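PDB 3I8S: Fe(2+) transporter FeoB from Escherichia coli, which transports ferrous iron across the inner membrane in a GTP-driven uptake system, its cytosolic G-protein domain probably coupling GTP binding to channel opening. Local coordinates for residues S138-C143 with C256-N261; E173-A178 with Y249-A254. All blocks are in the same frame, centred on the assembly; numbering follows the deposited sequence. Where two conformers were deposited one is given.

Contact 1. Residues S138-C143 with C256-N261; sequences SARLGC and CDVVSN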
ATOM      1  N   SER A 138       5.754  12.051   5.751  1.00 21.21           N
ATOM      2  CA  SER A 138       5.690  11.031   6.790  1.00 23.21           C
ATOM      3  C   SER A 138       4.578  11.347   7.792  1.00 23.34           C
ATOM      4  O   SER A 138       3.793  10.471   8.180  1.00 23.37           O
ATOM      5  CB  SER A 138       7.023  10.919   7.543  1.00 23.80           C
ATOM      6  OG  SER A 138       6.945   9.923   8.559  1.00 27.91           O
ATOM      7  N   ALA A 139       4.523  12.605   8.215  1.00 22.86           N
ATOM      8  CA  ALA A 139       3.464  13.098   9.105  1.00 23.80           C
ATOM      9  C   ALA A 139       2.033  12.844   8.606  1.00 24.06           C
ATOM     10  O   ALA A 139       1.144  12.577   9.428  1.00 25.64           O
ATOM     11  CB  ALA A 139       3.644  14.604   9.369  1.00 23.55           C
ATOM     12  N   ARG A 140       1.797  13.013   7.301  1.00 24.03           N
ATOM     13  CA  ARG A 140       0.463  12.867   6.698  1.00 23.37           C
ATOM     14  C   ARG A 140       0.086  11.390   6.439  1.00 23.32           C
ATOM     15  O   ARG A 140      -1.108  11.030   6.467  1.00 23.38           O
ATOM     16  CB  ARG A 140       0.361  13.691   5.415  1.00 23.36           C
ATOM     17  CG  ARG A 140       0.186  15.207   5.718  1.00 22.62           C
ATOM     18  CD  ARG A 140       0.564  16.136   4.526  1.00 23.43           C
ATOM     19  NE  ARG A 140       0.337  17.497   4.951  1.00 23.46           N
ATOM     20  CZ  ARG A 140       1.110  18.175   5.808  1.00 22.50           C
ATOM     21  NH1 ARG A 140       2.219  17.652   6.329  1.00 22.74           N
ATOM     22  NH2 ARG A 140       0.769  19.399   6.148  1.00 21.92           N
ATOM     23  N   LEU A 141       1.097  10.578   6.191  1.00 23.26           N
ATOM     24  CA  LEU A 141       0.945   9.142   5.978  1.00 23.37           C
ATOM     25  C   LEU A 141       0.855   8.350   7.264  1.00 22.97           C
ATOM     26  O   LEU A 141       0.184   7.323   7.296  1.00 24.14           O
ATOM     27  CB  LEU A 141       2.107   8.608   5.153  1.00 22.66           C
ATOM     28  CG  LEU A 141       2.213   9.206   3.752  1.00 21.39           C
ATOM     29  CD1 LEU A 141       3.380   8.471   3.016  1.00 21.94           C
ATOM     30  CD2 LEU A 141       0.887   9.127   2.987  1.00 21.69           C
ATOM     31  N   GLY A 142       1.530   8.819   8.315  1.00 23.00           N
ATOM     32  CA  GLY A 142       1.648   8.096   9.546  1.00 23.75           C
ATOM     33  C   GLY A 142       2.623   6.942   9.511  1.00 25.26           C
ATOM     34  O   GLY A 142       2.519   6.004  10.301  1.00 25.42           O
ATOM     35  N   CYS A 143       3.558   6.978   8.571  1.00 24.82           N
ATOM     36  CA  CYS A 143       4.591   5.978   8.486  1.00 25.29           C
ATOM     37  C   CYS A 143       5.910   6.624   8.058  1.00 25.14           C
ATOM     38  O   CYS A 143       5.915   7.742   7.498  1.00 23.75           O
ATOM     39  CB  CYS A 143       4.181   4.841   7.537  1.00 26.04           C
ATOM     40  SG  CYS A 143       4.174   5.285   5.791  1.00 29.66           S
ATOM     41  N   CYS A 256      -0.062  16.260  -1.556  1.00 19.92           N
ATOM     42  CA  CYS A 256       0.893  16.669  -2.532  1.00 21.26           C
ATOM     43  C   CYS A 256       1.056  18.174  -2.636  1.00 20.80           C
ATOM     44  O   CYS A 256       2.156  18.643  -2.926  1.00 20.07           O
ATOM     45  CB  CYS A 256       0.577  16.068  -3.877  1.00 21.15           C
ATOM     46  SG  CYS A 256       0.903  14.333  -3.866  1.00 26.04           S
ATOM     47  N   ASP A 257      -0.007  18.914  -2.368  1.00 20.34           N
ATOM     48  CA  ASP A 257       0.057  20.371  -2.345  1.00 21.12           C
ATOM     49  C   ASP A 257       1.059  20.890  -1.314  1.00 20.58           C
ATOM     50  O   ASP A 257       1.676  21.898  -1.544  1.00 19.48           O
ATOM     51  CB  ASP A 257      -1.297  21.001  -2.013  1.00 21.68           C
ATOM     52  CG  ASP A 257      -2.250  21.029  -3.198  1.00 25.35           C
ATOM     53  OD1 ASP A 257      -1.817  20.680  -4.321  1.00 24.44           O
ATOM     54  OD2 ASP A 257      -3.442  21.400  -2.984  1.00 28.94           O
ATOM     55  N   VAL A 258       1.182  20.199  -0.187  1.00 20.35           N
ATOM     56  CA  VAL A 258       2.104  20.566   0.875  1.00 21.47           C
ATOM     57  C   VAL A 258       3.506  20.030   0.640  1.00 21.34           C
ATOM     58  O   VAL A 258       4.504  20.735   0.800  1.00 20.66           O
ATOM     59  CB  VAL A 258       1.590  20.024   2.233  1.00 21.03           C
ATOM     60  CG1 VAL A 258       2.608  20.268   3.332  1.00 22.57           C
ATOM     61  CG2 VAL A 258       0.227  20.689   2.602  1.00 21.28           C
ATOM     62  N   VAL A 259       3.556  18.760   0.262  1.00 23.09           N
ATOM     63  CA  VAL A 259       4.776  17.966   0.240  1.00 24.52           C
ATOM     64  C   VAL A 259       5.671  18.163  -0.990  1.00 25.19           C
ATOM     65  O   VAL A 259       6.888  18.050  -0.884  1.00 23.63           O
ATOM     66  CB  VAL A 259       4.346  16.483   0.403  1.00 24.91           C
ATOM     67  CG1 VAL A 259       5.339  15.503  -0.089  1.00 27.73           C
ATOM     68  CG2 VAL A 259       3.906  16.283   1.892  1.00 25.72           C
ATOM     69  N   SER A 260       5.057  18.425  -2.142  1.00 27.01           N
ATOM     70  CA  SER A 260       5.781  18.577  -3.399  1.00 28.67           C
ATOM     71  C   SER A 260       5.806  20.037  -3.783  1.00 30.54           C
ATOM     72  O   SER A 260       4.754  20.663  -3.906  1.00 31.86           O
ATOM     73  CB  SER A 260       5.140  17.724  -4.486  1.00 29.12           C
ATOM     74  OG  SER A 260       5.858  17.868  -5.709  1.00 30.71           O
ATOM     75  N   ASN A 261       7.017  20.584  -3.899  1.00 31.60           N
ATOM     76  CA  ASN A 261       7.242  22.001  -4.125  1.00 32.77           C
ATOM     77  C   ASN A 261       8.127  22.179  -5.341  1.00 33.43           C
ATOM     78  O   ASN A 261       8.854  21.265  -5.709  1.00 32.57           O
ATOM     79  CB  ASN A 261       8.006  22.615  -2.948  1.00 33.47           C
ATOM     80  CG  ASN A 261       7.191  22.721  -1.670  1.00 34.37           C
ATOM     81  OD1 ASN A 261       7.299  23.725  -0.968  1.00 40.00           O
ATOM     82  ND2 ASN A 261       6.444  21.682  -1.327  1.00 37.46           N
TER
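Next to the helix turn that sends Arg140 against Val258, Ser138 OG donates to Cys143 O at 2.6 Å, reaching it from well above the carbonyl plane. The bond joins the last turn of helix 134-141 to the chain leaving it, where Gly142, with positive phi, is the first residue to leave the helical conformation. Arg140 crosses to helix 240-259: CG lies anti to the carbonyl carbon (chi1 -76°), and the chain runs extended to NE. Its guanidinium lays one face on Val258, with CG1 3.4 Å above the plane and displaced toward the rim. NH2 comes nearest, 3.5 Å from Val258 CG1, the two side chains crossing at about a right angle. Arg140 CD passes Val259 CG2 at 4.3 Å, while NH1 is hydrogen-bonded to Ala136 O in its own helix. Asn261 ND2 donates to Val258 O at 3.0 Å, tying strand 260-262 back to the helix end. With an alanine here in place of Arg140, Val258 would probably lose the flat group lying on it and Ala136 O the NH1 donor. Segments 138-143 and 256-261 thus meet through van der Waals packing on a charged group; polar ties lie beside it, where Val259 and Asn261 pair with Glu133 and Arg131.

Contact 2. Residues E173-A178 with Y249-A254; sequences ELVHYA and YQCIAA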
ATOM      1  N   GLU A 173      -5.330  11.161  10.268  1.00 31.21           N
ATOM      2  CA  GLU A 173      -6.483  11.314   9.413  1.00 31.41           C
ATOM      3  C   GLU A 173      -5.966  11.082   8.027  1.00 31.33           C
ATOM      4  O   GLU A 173      -5.025  11.756   7.604  1.00 32.21           O
ATOM      5  CB  GLU A 173      -7.041  12.720   9.444  1.00 31.95           C
ATOM      6  CG  GLU A 173      -8.314  12.839   8.593  1.00 33.66           C
ATOM      7  CD  GLU A 173      -9.587  12.726   9.411  1.00 36.74           C
ATOM      8  OE1 GLU A 173     -10.668  12.505   8.810  1.00 37.31           O
ATOM      9  OE2 GLU A 173      -9.493  12.893  10.654  1.00 39.00           O
ATOM     10  N   LEU A 174      -6.574  10.162   7.297  1.00 31.68           N
ATOM     11  CA  LEU A 174      -6.187   9.989   5.901  1.00 30.82           C
ATOM     12  C   LEU A 174      -7.385  10.361   5.044  1.00 29.99           C
ATOM     13  O   LEU A 174      -7.782  11.525   4.965  1.00 27.92           O
ATOM     14  CB  LEU A 174      -5.714   8.555   5.647  1.00 31.94           C
ATOM     15  CG  LEU A 174      -4.391   8.126   6.286  1.00 35.21           C
ATOM     16  CD1 LEU A 174      -4.293   6.609   6.305  1.00 38.03           C
ATOM     17  CD2 LEU A 174      -3.220   8.779   5.557  1.00 37.19           C
ATOM     18  N   VAL A 175      -8.009   9.375   4.415  1.00 29.70           N
ATOM     19  CA  VAL A 175      -9.098   9.696   3.516  1.00 28.58           C
ATOM     20  C   VAL A 175     -10.310  10.038   4.348  1.00 28.76           C
ATOM     21  O   VAL A 175     -10.605   9.383   5.355  1.00 29.21           O
ATOM     22  CB  VAL A 175      -9.366   8.544   2.526  1.00 29.11           C
ATOM     23  CG1 VAL A 175     -10.501   8.925   1.587  1.00 26.69           C
ATOM     24  CG2 VAL A 175      -8.093   8.258   1.744  1.00 26.35           C
ATOM     25  N   HIS A 176     -11.005  11.089   3.948  1.00 27.69           N
ATOM     26  CA  HIS A 176     -12.191  11.533   4.660  1.00 27.73           C
ATOM     27  C   HIS A 176     -13.432  11.177   3.871  1.00 27.61           C
ATOM     28  O   HIS A 176     -13.969  11.991   3.112  1.00 27.37           O
ATOM     29  CB  HIS A 176     -12.163  13.041   4.963  1.00 27.93           C
ATOM     30  CG  HIS A 176     -13.149  13.438   6.010  1.00 27.84           C
ATOM     31  ND1 HIS A 176     -12.858  13.406   7.355  1.00 31.64           N
ATOM     32  CD2 HIS A 176     -14.440  13.825   5.914  1.00 29.32           C
ATOM     33  CE1 HIS A 176     -13.923  13.768   8.045  1.00 30.42           C
ATOM     34  NE2 HIS A 176     -14.897  14.035   7.192  1.00 31.00           N
ATOM     35  N   TYR A 177     -13.897   9.947   4.068  1.00 26.75           N
ATOM     36  CA  TYR A 177     -15.086   9.470   3.386  1.00 26.46           C
ATOM     37  C   TYR A 177     -16.359  10.024   3.989  1.00 25.97           C
ATOM     38  O   TYR A 177     -16.444  10.225   5.214  1.00 24.48           O
ATOM     39  CB  TYR A 177     -15.174   7.950   3.464  1.00 26.87           C
ATOM     40  CG  TYR A 177     -14.028   7.208   2.848  1.00 27.13           C
ATOM     41  CD1 TYR A 177     -13.040   6.626   3.636  1.00 28.35           C
ATOM     42  CD2 TYR A 177     -13.909   7.108   1.462  1.00 25.84           C
ATOM     43  CE1 TYR A 177     -11.992   5.917   3.039  1.00 27.88           C
ATOM     44  CE2 TYR A 177     -12.884   6.408   0.872  1.00 28.71           C
ATOM     45  CZ  TYR A 177     -11.927   5.813   1.681  1.00 28.47           C
ATOM     46  OH  TYR A 177     -10.933   5.131   1.070  1.00 28.95           O
ATOM     47  N   ALA A 178     -17.358  10.233   3.123  1.00 26.29           N
ATOM     48  CA  ALA A 178     -18.718  10.651   3.540  1.00 26.18           C
ATOM     49  C   ALA A 178     -19.274   9.660   4.566  1.00 26.36           C
ATOM     50  O   ALA A 178     -19.062   8.435   4.415  1.00 26.26           O
ATOM     51  CB  ALA A 178     -19.657  10.777   2.317  1.00 26.75           C
ATOM     52  N   TYR A 249      -8.638  10.611  -4.013  1.00 23.81           N
ATOM     53  CA  TYR A 249      -7.876  11.563  -4.788  1.00 24.05           C
ATOM     54  C   TYR A 249      -7.780  12.938  -4.097  1.00 23.73           C
ATOM     55  O   TYR A 249      -6.735  13.598  -4.150  1.00 22.67           O
ATOM     56  CB  TYR A 249      -8.422  11.607  -6.208  1.00 26.39           C
ATOM     57  CG  TYR A 249      -8.086  10.305  -6.991  1.00 26.95           C
ATOM     58  CD1 TYR A 249      -6.767   9.986  -7.314  1.00 29.70           C
ATOM     59  CD2 TYR A 249      -9.071   9.402  -7.370  1.00 30.17           C
ATOM     60  CE1 TYR A 249      -6.437   8.815  -8.040  1.00 30.19           C
ATOM     61  CE2 TYR A 249      -8.761   8.231  -8.101  1.00 29.10           C
ATOM     62  CZ  TYR A 249      -7.436   7.935  -8.439  1.00 29.83           C
ATOM     63  OH  TYR A 249      -7.118   6.758  -9.148  1.00 28.29           O
ATOM     64  N   GLN A 250      -8.849  13.366  -3.424  1.00 23.38           N
ATOM     65  CA  GLN A 250      -8.829  14.637  -2.681  0.50 23.04           C
ATOM     66  C   GLN A 250      -7.724  14.606  -1.633  1.00 23.65           C
ATOM     67  O   GLN A 250      -6.950  15.562  -1.446  1.00 21.68           O
ATOM     68  CB  GLN A 250     -10.155  14.891  -1.948  0.50 23.42           C
ATOM     69  CG  GLN A 250     -10.173  16.257  -1.223  0.50 22.41           C
ATOM     70  CD  GLN A 250     -11.282  16.404  -0.176  0.50 22.83           C
ATOM     71  OE1 GLN A 250     -11.673  17.519   0.176  0.50 25.08           O
ATOM     72  NE2 GLN A 250     -11.749  15.292   0.347  0.50 17.14           N
ATOM     73  N   CYS A 251      -7.674  13.499  -0.908  1.00 23.78           N
ATOM     74  CA  CYS A 251      -6.706  13.296   0.140  1.00 23.53           C
ATOM     75  C   CYS A 251      -5.266  13.415  -0.391  1.00 23.30           C
ATOM     76  O   CYS A 251      -4.415  14.154   0.159  1.00 21.57           O
ATOM     77  CB  CYS A 251      -6.927  11.930   0.766  1.00 25.72           C
ATOM     78  SG  CYS A 251      -5.681  11.541   1.983  1.00 31.73           S
ATOM     79  N   ILE A 252      -5.020  12.701  -1.483  1.00 22.30           N
ATOM     80  CA  ILE A 252      -3.719  12.664  -2.155  0.50 22.37           C
ATOM     81  C   ILE A 252      -3.313  14.034  -2.638  1.00 21.33           C
ATOM     82  O   ILE A 252      -2.207  14.485  -2.441  1.00 21.78           O
ATOM     83  CB  ILE A 252      -3.762  11.727  -3.415  0.50 22.45           C
ATOM     84  CG1 ILE A 252      -3.851  10.258  -3.024  0.50 24.56           C
ATOM     85  CG2 ILE A 252      -2.580  11.979  -4.330  0.50 22.16           C
ATOM     86  CD1 ILE A 252      -3.104   9.871  -1.771  0.50 26.38           C
ATOM     87  N   ALA A 253      -4.248  14.709  -3.291  1.00 21.03           N
ATOM     88  CA  ALA A 253      -4.041  16.038  -3.798  1.00 20.24           C
ATOM     89  C   ALA A 253      -3.640  17.032  -2.680  1.00 19.62           C
ATOM     90  O   ALA A 253      -2.747  17.870  -2.863  1.00 19.72           O
ATOM     91  CB  ALA A 253      -5.333  16.503  -4.591  1.00 19.40           C
ATOM     92  N   ALA A 254      -4.306  16.920  -1.528  1.00 18.51           N
ATOM     93  CA  ALA A 254      -4.047  17.804  -0.383  1.00 19.88           C
ATOM     94  C   ALA A 254      -2.639  17.578   0.182  1.00 18.82           C
ATOM     95  O   ALA A 254      -1.939  18.528   0.510  1.00 18.51           O
ATOM     96  CB  ALA A 254      -5.144  17.563   0.699  1.00 18.59           C
TER
HETATM   97  O   HOH W   1     -10.384  12.773   1.586  1.00 19.83           O
HETATM   98  O   HOH W   2     -13.696  13.982   1.652  1.00 28.64           O
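Val175, which packs on Cys251 of helix 240-259, also sets CG1 over one face of the Tyr177 ring, 3.4 Å above its plane and shifted toward the rim. The His176 ring is met at its edge instead: ND1 donates to Glu173 OE1 at 2.8 Å, with an N-H...O angle of 164° and the oxygen close to the ring plane. This His-carboxylate bond probably holds the turn of the imidazole and draws two exposed side chains of the loop together. Across the contact, Val175 CG2 rests 4.0 Å from Cys251 CB. Cys251 SG, placed anti to the backbone N (chi1 175°), is brought to 3.6 Å from Leu174 O, against the backbone of the loop. Leu106 of helix 98-111 touches both Val175 and Cys251, so the pair is also packed against the G domain. At the surface, water 1 takes a bond from His176 N at 3.0 Å and water 2 gives one to His176 O; each has a weak link to Gln250 NE2, doubtful because Gln250 has two conformers. Tyr177 OH is hydrogen-bonded to Arg248 NE and Glu110 OE2, a second tie between loop, helix 240-259 and helix 98-111. The segment runs on to Ala178, the N-cap of helix 179-191, and thus belongs to the connection from the G domain into the helical domain. Its direct hold on 249-254 is small: one apolar touch, and a thiol sulfur set against a backbone carbonyl without a hydrogen bond; polar bonding within the loop and to neighbouring residues supplements that packing.

How the contacts relate
Contacts 1 and 2, with centres about 12 Å apart, both use helix 240-259, Cys251 lying about two turns before Val258, and they meet directly: Leu174 CD2 packs 3.2 Å from Arg140 O. A backbone hydrogen bond between Gly142 and Glu170 further joins the end of helix 134-141 to the chain leading into 173-178. Helix 98-111 backs both, with Leu106 touched by Leu141 of segment 138-143 and by Val175 and Cys251 of contact 2. Contact 1 sets helix 240-259 against helix 134-141 of the G domain, contact 2 against the loop leading to helix 179-191. Contact 1 is nearer the nucleotide site, the Val259 side chain being about 10 Å from that of GTP-binding Leu122; contact 2 lies away from it.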